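Local structure of 3,6-diketocamphane 1,6 monooxygenase (Pseudomonas putida, 4UWM) at the interface of chains A and B. The protein catalyses the FMNH2- and oxygen-dependent Baeyer-Villiger oxidation of a diketocamphane to a lactone, a step in the breakdown of (-)-camphor. Coordinates in Å, arbitrary orientation; residue numbers count along the deposited sequence, not the author numbering. Chains: chain A/B, 3,6-diketocamphane 1,6 monooxygenase.

The interface of chains A and B. Residues chain A 170-174, 184-186; chain B 48, 114, 118.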
# COMPACT_ATOMS: atom_id res chain seq x y z
N TYR A 170 -22.12 -1.02 2.43
CA TYR A 170 -21.75 -2.42 2.53
C TYR A 170 -22.91 -3.25 1.96
O TYR A 170 -24.04 -3.05 2.39
CB TYR A 170 -21.43 -2.83 3.97
CG TYR A 170 -20.79 -4.20 4.05
CD1 TYR A 170 -19.41 -4.38 3.83
CD2 TYR A 170 -21.58 -5.33 4.26
CE1 TYR A 170 -18.85 -5.66 3.87
CE2 TYR A 170 -21.03 -6.59 4.29
CZ TYR A 170 -19.67 -6.76 4.10
OH TYR A 170 -19.18 -8.06 4.14
N PRO A 171 -22.63 -4.13 0.97
CA PRO A 171 -23.72 -4.79 0.24
C PRO A 171 -24.32 -5.99 0.96
O PRO A 171 -23.69 -6.57 1.86
CB PRO A 171 -23.04 -5.26 -1.05
CG PRO A 171 -21.63 -5.51 -0.65
CD PRO A 171 -21.30 -4.53 0.44
N GLU A 172 -25.54 -6.33 0.57
CA GLU A 172 -26.17 -7.56 1.03
C GLU A 172 -25.56 -8.71 0.25
O GLU A 172 -25.15 -8.55 -0.90
CB GLU A 172 -27.70 -7.49 0.81
CG GLU A 172 -28.41 -6.46 1.68
CD GLU A 172 -29.87 -6.26 1.33
OE1 GLU A 172 -30.26 -6.49 0.17
OE2 GLU A 172 -30.64 -5.86 2.23
N GLU A 173 -25.49 -9.88 0.89
CA GLU A 173 -25.07 -11.11 0.19
C GLU A 173 -26.03 -11.38 -0.97
O GLU A 173 -27.22 -11.08 -0.88
CB GLU A 173 -25.08 -12.32 1.14
CG GLU A 173 -24.26 -12.17 2.40
CD GLU A 173 -22.78 -12.50 2.21
OE1 GLU A 173 -22.38 -12.83 1.08
OE2 GLU A 173 -22.01 -12.43 3.19
N LEU A 174 -25.51 -11.95 -2.06
CA LEU A 174 -26.36 -12.27 -3.22
C LEU A 174 -27.26 -13.48 -2.95
O LEU A 174 -26.90 -14.38 -2.19
CB LEU A 174 -25.51 -12.49 -4.49
CG LEU A 174 -24.66 -11.32 -4.99
CD1 LEU A 174 -23.70 -11.74 -6.10
CD2 LEU A 174 -25.51 -10.13 -5.44
N LYS A 184 -19.98 -16.33 -0.84
CA LYS A 184 -20.25 -15.28 0.15
C LYS A 184 -19.26 -14.11 -0.04
O LYS A 184 -18.23 -14.25 -0.69
CB LYS A 184 -20.11 -15.84 1.57
CG LYS A 184 -20.97 -17.06 1.90
CD LYS A 184 -22.41 -16.69 2.26
CE LYS A 184 -23.00 -17.66 3.29
NZ LYS A 184 -22.97 -19.09 2.86
N LEU A 185 -19.56 -12.97 0.56
CA LEU A 185 -18.64 -11.82 0.52
C LEU A 185 -17.30 -12.09 1.24
O LEU A 185 -17.27 -12.76 2.27
CB LEU A 185 -19.33 -10.62 1.16
CG LEU A 185 -20.42 -10.03 0.27
CD1 LEU A 185 -21.41 -9.21 1.09
CD2 LEU A 185 -19.80 -9.19 -0.83
N ALA A 186 -16.21 -11.54 0.70
CA ALA A 186 -14.91 -11.51 1.41
C ALA A 186 -15.02 -10.90 2.80
O ALA A 186 -15.89 -10.04 3.07
CB ALA A 186 -13.91 -10.71 0.59
N SER B 48 -14.37 -7.77 -2.82
CA SER B 48 -15.55 -8.53 -2.41
C SER B 48 -15.53 -10.04 -2.68
O SER B 48 -16.50 -10.74 -2.36
CB SER B 48 -16.79 -7.94 -3.09
OG SER B 48 -16.75 -8.16 -4.47
N GLN B 114 -20.94 -5.86 -6.33
CA GLN B 114 -20.89 -5.84 -4.87
C GLN B 114 -19.79 -4.89 -4.39
O GLN B 114 -19.95 -4.19 -3.40
CB GLN B 114 -20.63 -7.24 -4.30
CG GLN B 114 -21.73 -8.28 -4.54
CD GLN B 114 -22.97 -8.02 -3.71
OE1 GLN B 114 -23.67 -7.05 -3.95
NE2 GLN B 114 -23.23 -8.87 -2.72
N MET B 118 -19.85 -0.98 -2.53
CA MET B 118 -19.03 -0.57 -1.38
C MET B 118 -18.45 0.82 -1.57
O MET B 118 -18.37 1.60 -0.63
CB MET B 118 -17.89 -1.57 -1.13
CG MET B 118 -18.33 -2.95 -0.71
SD MET B 118 -16.95 -4.12 -0.87
CE MET B 118 -17.72 -5.59 -0.20
O HOH W 1 -18.17 -12.83 -3.00
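B:Gln114 and A:Glu172 meet in a patch of the two-fold symmetric homodimer interface of this flavin-dependent monooxygenase of the bacterial luciferase family. The patch ties two loop segments of chain A, one following strand 167-170 and one following the 3-10 helix 181-183, to helix 113-118 and a loop residue of chain B. Its twin lies across the dimer axis.

The amide of B:Gln114 reaches between the two segments of chain A. Its NE2 donates a hydrogen bond of 2.7 Å to the backbone carbonyl A:Glu172 O. The bond is nearly straight, 168° at the hydrogen, and the acceptor lies close to the amide plane. The chain of B:Gln114 bends at chi2 (-72°), which turns the amide toward this carbonyl. A:Leu174 meets the amide tip to tip, its CD2 lying 3.7 Å from B:Gln114 CD. A:Pro171 flanks the other end of the amide, with CB 3.5 Å from B:Gln114 OE1. The side chain of A:Leu185 crosses that of B:Gln114 at about a right angle. An alanine in place of B:Gln114 would probably leave A:Glu172 O without its donor from chain B and open a gap between A:Pro171, A:Leu174 and A:Leu185.

One turn further along the helix, the extended side chain of B:Met118 runs obliquely past the CD-CG edge of the A:Pro171 ring, its CG 3.6 Å from A:Pro171 CD. The same CD also sits over the rim of the A:Tyr170 ring, so this proline is packed between its neighbour and the partner chain.

Beside this cluster, A:Ala186 N donates to B:Ser48 O at 3.2 Å. It approaches from above the carbonyl plane, not along a lone pair. A water also contacts B:Ser48 O and links it to A:Lys184 O. Within chain A, the carboxylate oxygen A:Glu173 OE1 accepts from A:Leu185 N at 2.9 Å through its syn lone pair. This bond ties the two segments to each other and probably helps to hold A:Leu185 against B:Gln114.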